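Local coordinates for probable endonuclease 4 (Thermotoga maritima, PDB 4HNO), which probably cleaves DNA at apurinic or apyrimidinic sites during repair, generating a 3'-hydroxyl and a 5'-terminal sugar phosphate with the help of three bound metal ions, at residues Asn68-Ser73 and Pro259-Thr264. Residues are numbered along the deposited sequence; the frame is centred on the assembly and turned at random. Where two conformers were deposited one is given.
With ZN (zinc ion), chain B; MN (manganese (II) ion), chain E.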
loop_
_atom_site.group_PDB
_atom_site.type_symbol
_atom_site.label_atom_id
_atom_site.label_comp_id
_atom_site.label_asym_id
_atom_site.label_seq_id
_atom_site.Cartn_x
_atom_site.Cartn_y
_atom_site.Cartn_z
ATOM N N ASN A 68 -1.901 1.751 11.991
ATOM C CA ASN A 68 -0.602 1.702 11.348
ATOM C C ASN A 68 -0.230 0.301 10.858
ATOM O O ASN A 68 0.935 0.075 10.530
ATOM C CB ASN A 68 0.502 2.171 12.304
ATOM C CG ASN A 68 0.317 3.606 12.816
ATOM O OD1 ASN A 68 -0.618 4.348 12.474
ATOM N ND2 ASN A 68 1.246 3.994 13.672
ATOM N N ALA A 69 -1.207 -0.605 10.814
ATOM C CA ALA A 69 -0.986 -1.991 10.443
ATOM C C ALA A 69 -1.836 -2.300 9.218
ATOM O O ALA A 69 -3.044 -2.056 9.215
ATOM C CB ALA A 69 -1.356 -2.916 11.605
ATOM N N PHE A 70 -1.202 -2.836 8.186
ATOM C CA PHE A 70 -1.842 -2.998 6.897
ATOM C C PHE A 70 -1.556 -4.378 6.327
ATOM O O PHE A 70 -0.451 -4.896 6.494
ATOM C CB PHE A 70 -1.274 -1.953 5.890
ATOM C CG PHE A 70 -1.361 -0.546 6.378
ATOM C CD1 PHE A 70 -0.350 -0.003 7.153
ATOM C CD2 PHE A 70 -2.461 0.252 6.074
ATOM C CE1 PHE A 70 -0.407 1.295 7.587
ATOM C CE2 PHE A 70 -2.533 1.546 6.512
ATOM C CZ PHE A 70 -1.489 2.067 7.273
ATOM N N CYS A 71 -2.501 -4.929 5.574
ATOM C CA CYS A 71 -2.222 -6.065 4.726
ATOM C C CYS A 71 -2.120 -5.610 3.277
ATOM O O CYS A 71 -2.822 -4.693 2.859
ATOM C CB CYS A 71 -3.282 -7.158 4.814
ATOM S SG CYS A 71 -3.124 -8.286 6.213
ATOM N N HIS A 72 -1.247 -6.251 2.520
ATOM C CA HIS A 72 -1.186 -6.118 1.061
ATOM C C HIS A 72 -1.755 -7.393 0.457
ATOM O O HIS A 72 -1.389 -8.485 0.840
ATOM C CB HIS A 72 0.255 -5.932 0.580
ATOM C CG HIS A 72 0.384 -5.367 -0.808
ATOM N ND1 HIS A 72 -0.114 -5.975 -1.936
ATOM C CD2 HIS A 72 0.981 -4.229 -1.236
ATOM C CE1 HIS A 72 0.167 -5.222 -2.997
ATOM N NE2 HIS A 72 0.840 -4.153 -2.603
ATOM N N SER A 73 -2.668 -7.232 -0.490
ATOM C CA SER A 73 -3.339 -8.309 -1.176
ATOM C C SER A 73 -2.348 -9.041 -2.049
ATOM O O SER A 73 -1.328 -8.491 -2.467
ATOM C CB SER A 73 -4.477 -7.689 -1.989
ATOM O OG SER A 73 -5.196 -8.586 -2.776
ATOM N N PRO A 259 1.256 7.006 7.744
ATOM C CA PRO A 259 2.331 6.017 7.850
ATOM C C PRO A 259 3.129 5.817 6.560
ATOM O O PRO A 259 2.559 5.750 5.480
ATOM C CB PRO A 259 1.603 4.718 8.245
ATOM C CG PRO A 259 0.360 5.189 8.918
ATOM C CD PRO A 259 -0.041 6.439 8.152
ATOM N N TRP A 260 4.443 5.722 6.719
ATOM C CA TRP A 260 5.405 5.476 5.639
ATOM C C TRP A 260 5.871 4.037 5.754
ATOM O O TRP A 260 6.499 3.663 6.742
ATOM C CB TRP A 260 6.619 6.408 5.770
ATOM C CG TRP A 260 6.290 7.860 5.743
ATOM C CD1 TRP A 260 5.109 8.439 5.398
ATOM C CD2 TRP A 260 7.175 8.936 6.115
ATOM N NE1 TRP A 260 5.204 9.802 5.529
ATOM C CE2 TRP A 260 6.461 10.129 5.969
ATOM C CE3 TRP A 260 8.498 8.991 6.566
ATOM C CZ2 TRP A 260 7.008 11.376 6.280
ATOM C CZ3 TRP A 260 9.046 10.232 6.861
ATOM C CH2 TRP A 260 8.300 11.400 6.713
ATOM N N ILE A 261 5.566 3.237 4.737
ATOM C CA ILE A 261 5.869 1.822 4.741
ATOM C C ILE A 261 6.864 1.532 3.614
ATOM O O ILE A 261 6.566 1.699 2.438
ATOM C CB ILE A 261 4.594 0.983 4.536
ATOM C CG1 ILE A 261 3.617 1.177 5.697
ATOM C CG2 ILE A 261 4.944 -0.482 4.314
ATOM C CD1 ILE A 261 4.114 0.702 7.042
ATOM N N LEU A 262 8.051 1.085 3.998
ATOM C CA LEU A 262 9.100 0.732 3.050
ATOM C C LEU A 262 8.780 -0.568 2.330
ATOM O O LEU A 262 8.474 -1.576 2.969
ATOM C CB LEU A 262 10.410 0.546 3.800
ATOM C CG LEU A 262 10.952 1.750 4.548
ATOM C CD1 LEU A 262 11.942 1.284 5.592
ATOM C CD2 LEU A 262 11.588 2.722 3.594
ATOM N N GLU A 263 8.916 -0.547 1.003
ATOM C CA GLU A 263 8.889 -1.764 0.180
ATOM C C GLU A 263 10.174 -1.813 -0.639
ATOM O O GLU A 263 10.209 -2.235 -1.791
ATOM C CB GLU A 263 7.680 -1.831 -0.731
ATOM C CG GLU A 263 6.348 -1.621 -0.053
ATOM C CD GLU A 263 5.234 -1.611 -1.056
ATOM O OE1 GLU A 263 5.320 -0.755 -1.988
ATOM O OE2 GLU A 263 4.303 -2.432 -0.955
ATOM N N THR A 264 11.251 -1.366 -0.023
ATOM C CA THR A 264 12.520 -1.222 -0.704
ATOM C C THR A 264 13.222 -2.588 -0.720
ATOM O O THR A 264 12.846 -3.501 0.022
ATOM C CB THR A 264 13.360 -0.168 -0.007
ATOM O OG1 THR A 264 13.413 -0.509 1.375
ATOM C CG2 THR A 264 12.763 1.216 -0.149
HETATM ZN ZN ZN B . 1.527 -2.701 -3.879
HETATM MN MN MN E . 3.670 -0.296 -3.224
HETATM O O HOH W 1 3.357 -2.174 -3.650
#
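Asn-68 and Pro-259 open the contact with their CA atoms 6.3 Å apart, and the backbones then diverge until the CA atoms of His-72 and Glu-263 stand 11.0 Å apart, the two directions differing by 34°. Strands 7-10 and 31-34 separate strands 69-72 and 260-262 in the TIM barrel, so no hydrogen bond joins the segments, which meet through side chains pointing into the barrel interior. Pro-259 CG lies in the ring plane of Phe-70, at its edge, 4.0 Å from CZ, while Asn-68 OD1 approaches the same CG. Ile-261 CG1 comes obliquely to Phe-70 CD1 at 4.4 Å, and Met-216 touches both residues. His-72 has CG anti to its backbone N (chi1 -162°); its ND1 donates to Ser-73 O at 2.8 Å, nearly in the ring plane, which fixes the ring's rotation while NE2 binds zinc. Extended beyond CG, Glu-263 delivers OE1 to manganese, at a site that also takes zinc; its OE2 comes 3.8 Å from His-72 CD2, ring and carboxylate planes 34° apart, with Gln-33 a further polar partner of the carboxylate. Water 1 bridges zinc and manganese, 1.9 Å from each. Glu-147 ligates both metals, His-112 completes the zinc's protein ligands, and Asp-181 and His-218 those of manganese. The contact thus illustrates how a barrel brings sequence-distant strands to one bridged metal pair, whose shared water is probably the nucleophile, as in related enzymes.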